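Local coordinates for protein succinate-semialdehyde dehydrogenase (Streptococcus pyogenes MGAS1882, PDB 4OGD) that probably oxidises succinic semialdehyde to succinate as a member of the aldehyde dehydrogenase family, and binds NADP+ as its cofactor, at residues Leu59-Met70 with Phe78-Ala89. Sequence-based numbering, arbitrary orientation.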
ATOM      1  N   LEU A  59      15.188   8.248  26.364  1.00 10.56           N
ATOM      2  CA  LEU A  59      13.789   8.276  26.777  1.00 11.27           C
ATOM      3  C   LEU A  59      13.611   7.742  28.202  1.00  9.21           C
ATOM      4  O   LEU A  59      12.848   8.314  28.990  1.00  9.18           O
ATOM      5  CB  LEU A  59      12.912   7.507  25.791  1.00  9.58           C
ATOM      6  CG  LEU A  59      12.586   8.256  24.501  1.00  8.86           C
ATOM      7  CD1 LEU A  59      11.880   7.314  23.529  1.00  8.95           C
ATOM      8  CD2 LEU A  59      11.715   9.482  24.780  1.00 10.42           C
ATOM      9  N   ARG A  60      14.331   6.674  28.539  1.00  9.95           N
ATOM     10  CA  ARG A  60      14.322   6.157  29.906  1.00 11.04           C
ATOM     11  C   ARG A  60      14.855   7.192  30.891  1.00 10.35           C
ATOM     12  O   ARG A  60      14.240   7.465  31.925  1.00 10.27           O
ATOM     13  CB  ARG A  60      15.172   4.885  30.028  1.00 10.77           C
ATOM     14  CG  ARG A  60      14.550   3.623  29.471  1.00 10.60           C
ATOM     15  CD  ARG A  60      15.432   2.415  29.808  1.00  9.30           C
ATOM     16  NE  ARG A  60      14.804   1.164  29.392  1.00 12.37           N
ATOM     17  CZ  ARG A  60      15.030   0.554  28.233  1.00 17.69           C
ATOM     18  NH1 ARG A  60      15.897   1.056  27.368  1.00 15.78           N
ATOM     19  NH2 ARG A  60      14.391  -0.571  27.944  1.00 22.31           N
ATOM     20  N   ARG A  61      16.018   7.745  30.568  1.00  9.87           N
ATOM     21  CA  ARG A  61      16.692   8.713  31.430  1.00  8.20           C
ATOM     22  C   ARG A  61      15.844   9.964  31.674  1.00 10.33           C
ATOM     23  O   ARG A  61      15.756  10.480  32.801  1.00 10.23           O
ATOM     24  CB  ARG A  61      18.029   9.120  30.793  1.00  9.57           C
ATOM     25  CG  ARG A  61      18.925   9.961  31.706  1.00 10.47           C
ATOM     26  CD  ARG A  61      20.071  10.550  30.911  1.00 12.08           C
ATOM     27  NE  ARG A  61      19.594  11.633  30.055  1.00 13.58           N
ATOM     28  CZ  ARG A  61      20.225  12.071  28.972  1.00 15.58           C
ATOM     29  NH1 ARG A  61      21.362  11.498  28.588  1.00 16.32           N
ATOM     30  NH2 ARG A  61      19.706  13.069  28.260  1.00 12.15           N
ATOM     31  N   ASP A  62      15.219  10.448  30.610  1.00  9.18           N
ATOM     32  CA  ASP A  62      14.503  11.715  30.659  1.00 10.91           C
ATOM     33  C   ASP A  62      12.995  11.529  30.530  1.00 11.56           C
ATOM     34  O   ASP A  62      12.308  12.410  30.007  1.00 12.62           O
ATOM     35  CB  ASP A  62      14.992  12.644  29.539  1.00  8.92           C
ATOM     36  CG  ASP A  62      16.419  13.108  29.741  1.00 11.49           C
ATOM     37  OD1 ASP A  62      16.941  12.956  30.861  1.00 12.43           O
ATOM     38  OD2 ASP A  62      17.014  13.640  28.781  1.00 11.89           O
ATOM     39  N   ARG A  63      12.486  10.401  31.013  1.00 10.07           N
ATOM     40  CA  ARG A  63      11.082  10.059  30.785  1.00 10.74           C
ATOM     41  C   ARG A  63      10.117  11.141  31.227  1.00 12.52           C
ATOM     42  O   ARG A  63       9.203  11.511  30.492  1.00 10.53           O
ATOM     43  CB  ARG A  63      10.698   8.753  31.464  1.00 12.47           C
ATOM     44  CG  ARG A  63       9.224   8.457  31.248  1.00 13.28           C
ATOM     45  CD  ARG A  63       8.786   7.195  31.894  1.00 19.26           C
ATOM     46  NE  ARG A  63       8.878   7.301  33.340  1.00 20.41           N
ATOM     47  CZ  ARG A  63       8.563   6.318  34.171  1.00 27.24           C
ATOM     48  NH1 ARG A  63       8.125   5.165  33.693  1.00 27.56           N
ATOM     49  NH2 ARG A  63       8.683   6.492  35.480  1.00 33.28           N
ATOM     50  N   ASP A  64      10.323  11.658  32.432  1.00 10.82           N
ATOM     51  CA  ASP A  64       9.397  12.653  32.942  1.00 11.44           C
ATOM     52  C   ASP A  64       9.450  13.961  32.146  1.00 11.86           C
ATOM     53  O   ASP A  64       8.429  14.644  32.006  1.00 12.28           O
ATOM     54  CB  ASP A  64       9.599  12.867  34.446  1.00 14.10           C
ATOM     55  CG  ASP A  64       9.208  11.645  35.269  1.00 17.77           C
ATOM     56  OD1 ASP A  64       8.631  10.675  34.715  1.00 17.11           O
ATOM     57  OD2 ASP A  64       9.471  11.662  36.491  1.00 24.25           O
ATOM     58  N   LYS A  65      10.624  14.298  31.610  1.00 11.46           N
ATOM     59  CA  LYS A  65      10.754  15.462  30.732  1.00  9.72           C
ATOM     60  C   LYS A  65       9.875  15.300  29.494  1.00 10.84           C
ATOM     61  O   LYS A  65       9.125  16.199  29.135  1.00 10.52           O
ATOM     62  CB  LYS A  65      12.217  15.683  30.310  1.00 14.37           C
ATOM     63  CG  LYS A  65      12.386  16.609  29.095  1.00 15.20           C
ATOM     64  CD  LYS A  65      13.822  16.606  28.541  1.00 16.46           C
ATOM     65  CE  LYS A  65      13.901  17.267  27.171  1.00 19.40           C
ATOM     66  NZ  LYS A  65      15.319  17.408  26.713  1.00 19.95           N
ATOM     67  N   TYR A  66       9.966  14.145  28.845  1.00 11.11           N
ATOM     68  CA  TYR A  66       9.186  13.922  27.627  1.00  9.36           C
ATOM     69  C   TYR A  66       7.697  13.777  27.931  1.00  9.44           C
ATOM     70  O   TYR A  66       6.849  14.252  27.172  1.00 11.17           O
ATOM     71  CB  TYR A  66       9.731  12.717  26.868  1.00  8.66           C
ATOM     72  CG  TYR A  66      11.065  13.030  26.236  1.00  9.16           C
ATOM     73  CD1 TYR A  66      11.139  13.804  25.089  1.00 11.46           C
ATOM     74  CD2 TYR A  66      12.247  12.574  26.805  1.00 12.15           C
ATOM     75  CE1 TYR A  66      12.359  14.110  24.509  1.00 11.24           C
ATOM     76  CE2 TYR A  66      13.471  12.877  26.242  1.00 10.74           C
ATOM     77  CZ  TYR A  66      13.521  13.643  25.093  1.00 13.37           C
ATOM     78  OH  TYR A  66      14.734  13.947  24.527  1.00 11.89           O
ATOM     79  N   ALA A  67       7.380  13.120  29.044  1.00  9.60           N
ATOM     80  CA  ALA A  67       5.990  12.995  29.471  1.00  8.51           C
ATOM     81  C   ALA A  67       5.369  14.368  29.685  1.00 10.90           C
ATOM     82  O   ALA A  67       4.254  14.629  29.223  1.00  9.09           O
ATOM     83  CB  ALA A  67       5.891  12.166  30.736  1.00 10.77           C
ATOM     84  N   GLU A  68       6.078  15.250  30.387  1.00  9.29           N
ATOM     85  CA  GLU A  68       5.524  16.580  30.642  1.00  9.93           C
ATOM     86  C   GLU A  68       5.352  17.412  29.362  1.00  9.83           C
ATOM     87  O   GLU A  68       4.404  18.195  29.244  1.00 10.44           O
ATOM     88  CB  GLU A  68       6.364  17.348  31.676  1.00 11.73           C
ATOM     89  CG  GLU A  68       5.798  18.738  31.958  1.00 11.86           C
ATOM     90  CD  GLU A  68       6.432  19.431  33.148  1.00 16.99           C
ATOM     91  OE1 GLU A  68       7.308  18.830  33.813  1.00 18.38           O
ATOM     92  OE2 GLU A  68       6.042  20.589  33.413  1.00 17.31           O
ATOM     93  N   ILE A  69       6.270  17.252  28.413  1.00  8.15           N
ATOM     94  CA  ILE A  69       6.168  17.948  27.133  1.00  8.90           C
ATOM     95  C   ILE A  69       4.846  17.587  26.458  1.00  9.64           C
ATOM     96  O   ILE A  69       4.142  18.452  25.928  1.00 11.05           O
ATOM     97  CB  ILE A  69       7.352  17.598  26.216  1.00  8.58           C
ATOM     98  CG1 ILE A  69       8.595  18.367  26.669  1.00 10.36           C
ATOM     99  CG2 ILE A  69       7.032  17.925  24.760  1.00  9.74           C
ATOM    100  CD1 ILE A  69       9.863  17.958  25.951  1.00 11.95           C
ATOM    101  N   MET A  70       4.489  16.311  26.515  1.00  9.04           N
ATOM    102  CA  MET A  70       3.235  15.875  25.904  1.00  9.63           C
ATOM    103  C   MET A  70       2.003  16.411  26.646  1.00  9.36           C
ATOM    104  O   MET A  70       1.051  16.887  26.022  1.00  9.71           O
ATOM    105  CB  MET A  70       3.192  14.357  25.794  1.00 11.54           C
ATOM    106  CG  MET A  70       4.191  13.816  24.807  1.00 12.33           C
ATOM    107  SD  MET A  70       3.934  12.056  24.521  1.00 13.02           S
ATOM    108  CE  MET A  70       5.122  11.342  25.652  1.00 13.61           C
ATOM    109  N   PHE A  78      -0.389  13.182  32.935  1.00  9.28           N
ATOM    110  CA  PHE A  78       1.049  12.954  33.006  1.00  9.85           C
ATOM    111  C   PHE A  78       1.378  11.463  33.120  1.00 10.82           C
ATOM    112  O   PHE A  78       2.349  10.992  32.532  1.00 10.48           O
ATOM    113  CB  PHE A  78       1.623  13.723  34.202  1.00 10.79           C
ATOM    114  CG  PHE A  78       3.102  13.527  34.421  1.00 10.06           C
ATOM    115  CD1 PHE A  78       4.035  14.139  33.590  1.00 10.83           C
ATOM    116  CD2 PHE A  78       3.558  12.766  35.490  1.00 11.24           C
ATOM    117  CE1 PHE A  78       5.402  13.983  33.809  1.00 14.22           C
ATOM    118  CE2 PHE A  78       4.928  12.604  35.717  1.00 12.16           C
ATOM    119  CZ  PHE A  78       5.847  13.212  34.875  1.00 12.62           C
ATOM    120  N   THR A  79       0.569  10.727  33.874  1.00  9.56           N
ATOM    121  CA  THR A  79       0.782   9.286  34.029  1.00  8.74           C
ATOM    122  C   THR A  79       0.605   8.555  32.702  1.00 10.49           C
ATOM    123  O   THR A  79       1.353   7.617  32.404  1.00  9.10           O
ATOM    124  CB  THR A  79      -0.137   8.658  35.099  1.00 11.29           C
ATOM    125  OG1 THR A  79      -1.502   9.006  34.829  1.00 14.73           O
ATOM    126  CG2 THR A  79       0.251   9.153  36.489  1.00 14.09           C
ATOM    127  N   GLU A  80      -0.381   8.977  31.910  1.00 10.64           N
ATOM    128  CA  GLU A  80      -0.584   8.389  30.586  1.00  7.31           C
ATOM    129  C   GLU A  80       0.592   8.711  29.680  1.00  7.62           C
ATOM    130  O   GLU A  80       1.028   7.868  28.887  1.00  8.98           O
ATOM    131  CB  GLU A  80      -1.875   8.905  29.941  1.00  8.10           C
ATOM    132  CG  GLU A  80      -3.152   8.275  30.477  1.00 10.16           C
ATOM    133  CD  GLU A  80      -4.394   8.774  29.757  1.00  9.28           C
ATOM    134  OE1 GLU A  80      -4.248   9.482  28.739  1.00 10.28           O
ATOM    135  OE2 GLU A  80      -5.515   8.456  30.214  1.00 10.52           O
ATOM    136  N   ALA A  81       1.096   9.934  29.787  1.00  7.46           N
ATOM    137  CA  ALA A  81       2.248  10.343  28.989  1.00  7.82           C
ATOM    138  C   ALA A  81       3.499   9.553  29.370  1.00  8.06           C
ATOM    139  O   ALA A  81       4.322   9.242  28.510  1.00  8.16           O
ATOM    140  CB  ALA A  81       2.490  11.838  29.120  1.00  8.51           C
ATOM    141  N   GLN A  82       3.662   9.252  30.658  1.00  8.96           N
ATOM    142  CA  GLN A  82       4.770   8.409  31.093  1.00  9.74           C
ATOM    143  C   GLN A  82       4.660   7.031  30.449  1.00 10.94           C
ATOM    144  O   GLN A  82       5.651   6.478  29.974  1.00  9.63           O
ATOM    145  CB  GLN A  82       4.773   8.256  32.610  1.00  9.27           C
ATOM    146  CG  GLN A  82       5.216   9.488  33.364  1.00 12.06           C
ATOM    147  CD  GLN A  82       5.091   9.288  34.852  1.00 12.75           C
ATOM    148  OE1 GLN A  82       4.048   8.854  35.336  1.00 12.32           O
ATOM    149  NE2 GLN A  82       6.162   9.574  35.586  1.00 17.65           N
ATOM    150  N   GLY A  83       3.451   6.475  30.441  1.00  9.46           N
ATOM    151  CA  GLY A  83       3.225   5.195  29.799  1.00  8.74           C
ATOM    152  C   GLY A  83       3.526   5.260  28.314  1.00  9.99           C
ATOM    153  O   GLY A  83       4.056   4.306  27.741  1.00  9.70           O
ATOM    154  N   GLU A  84       3.189   6.382  27.680  1.00  8.18           N
ATOM    155  CA  GLU A  84       3.478   6.528  26.254  1.00  7.93           C
ATOM    156  C   GLU A  84       4.983   6.502  26.007  1.00  9.26           C
ATOM    157  O   GLU A  84       5.456   5.867  25.060  1.00  8.84           O
ATOM    158  CB  GLU A  84       2.866   7.804  25.675  1.00  7.10           C
ATOM    159  CG  GLU A  84       3.106   7.953  24.170  1.00  7.68           C
ATOM    160  CD  GLU A  84       2.295   9.064  23.537  1.00  9.36           C
ATOM    161  OE1 GLU A  84       1.340   9.568  24.175  1.00  9.44           O
ATOM    162  OE2 GLU A  84       2.614   9.435  22.388  1.00  6.71           O
ATOM    163  N   VAL A  85       5.738   7.194  26.854  1.00  7.76           N
ATOM    164  CA  VAL A  85       7.195   7.120  26.763  1.00  6.93           C
ATOM    165  C   VAL A  85       7.666   5.682  26.904  1.00  7.30           C
ATOM    166  O   VAL A  85       8.495   5.221  26.114  1.00  9.92           O
ATOM    167  CB  VAL A  85       7.895   7.973  27.827  1.00  9.44           C
ATOM    168  CG1 VAL A  85       9.401   7.715  27.782  1.00  9.65           C
ATOM    169  CG2 VAL A  85       7.599   9.437  27.597  1.00 10.21           C
ATOM    170  N   ASP A  86       7.136   4.974  27.902  1.00  9.85           N
ATOM    171  CA  ASP A  86       7.523   3.584  28.148  1.00  8.69           C
ATOM    172  C   ASP A  86       7.354   2.715  26.902  1.00 10.37           C
ATOM    173  O   ASP A  86       8.229   1.906  26.572  1.00  9.15           O
ATOM    174  CB  ASP A  86       6.713   2.974  29.299  1.00  9.43           C
ATOM    175  CG  ASP A  86       7.050   3.576  30.653  1.00 13.08           C
ATOM    176  OD1 ASP A  86       8.078   4.277  30.779  1.00 14.20           O
ATOM    177  OD2 ASP A  86       6.268   3.338  31.607  1.00 18.61           O
ATOM    178  N   LEU A  87       6.230   2.891  26.208  1.00  9.62           N
ATOM    179  CA  LEU A  87       5.952   2.117  25.005  1.00  9.18           C
ATOM    180  C   LEU A  87       6.898   2.507  23.867  1.00 10.42           C
ATOM    181  O   LEU A  87       7.331   1.649  23.094  1.00 10.66           O
ATOM    182  CB  LEU A  87       4.485   2.276  24.590  1.00  9.83           C
ATOM    183  CG  LEU A  87       4.060   1.448  23.380  1.00 11.95           C
ATOM    184  CD1 LEU A  87       4.487  -0.008  23.545  1.00 11.96           C
ATOM    185  CD2 LEU A  87       2.547   1.549  23.180  1.00 12.32           C
ATOM    186  N   CYS A  88       7.227   3.793  23.773  1.00  7.52           N
ATOM    187  CA  CYS A  88       8.176   4.265  22.762  1.00  6.77           C
ATOM    188  C   CYS A  88       9.546   3.631  22.973  1.00  7.13           C
ATOM    189  O   CYS A  88      10.204   3.249  22.006  1.00  9.15           O
ATOM    190  CB  CYS A  88       8.309   5.783  22.805  1.00  9.11           C
ATOM    191  SG  CYS A  88       6.888   6.646  22.109  1.00  8.78           S
ATOM    192  N   ALA A  89       9.966   3.547  24.240  1.00  9.08           N
ATOM    193  CA  ALA A  89      11.219   2.898  24.596  1.00  6.18           C
ATOM    194  C   ALA A  89      11.216   1.480  24.045  1.00  8.12           C
ATOM    195  O   ALA A  89      12.157   1.065  23.369  1.00  8.47           O
ATOM    196  CB  ALA A  89      11.406   2.896  26.118  1.00 10.09           C
TER
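Val85 is the knob of this helix packing, seated in a hole formed by Leu59, Arg63, Ala67 and Met70. Its CG1 presses on Arg63 CG at 3.5 Å, while CG2 meets Met70 CE at 3.7 Å. One turn before Val85, Ala81 CB meets Ala67 CB at 3.8 Å. These small side chains let the axes of 63-70 and 78-89 come to 8.1 Å, their N-to-C directions 122° apart. Phe78 extends this apolar seam: its CE1 lies 3.6 Å from Ala67 CB, and its ring edge faces the carbonyl of Asp64. Polar groups border one side. Arg63 CG stands anti to the backbone N (chi1 178°) and the chain bends at chi3; NH1 then meets the syn lone pair of Asp86 OD1 at 3.0 Å in a salt bridge, the oxygen lying close to the guanidinium plane. Gln82 NE2 donates a nearly straight hydrogen bond (2.8 Å) to Asp64 OD1 from above the carboxylate plane. At the other border Met70 SD lies 3.6 Å from Glu84 CD, whose carboxylate is held by Lys76 and the backbone N-H groups of Tyr135 and Tyr136. The packing joins helices 45-61 and 63-74 to 78-103; Leu59 and Cys88 touch Met139 of helix 136-148, Leu59 and Tyr66 Leu170 of helix 161-173.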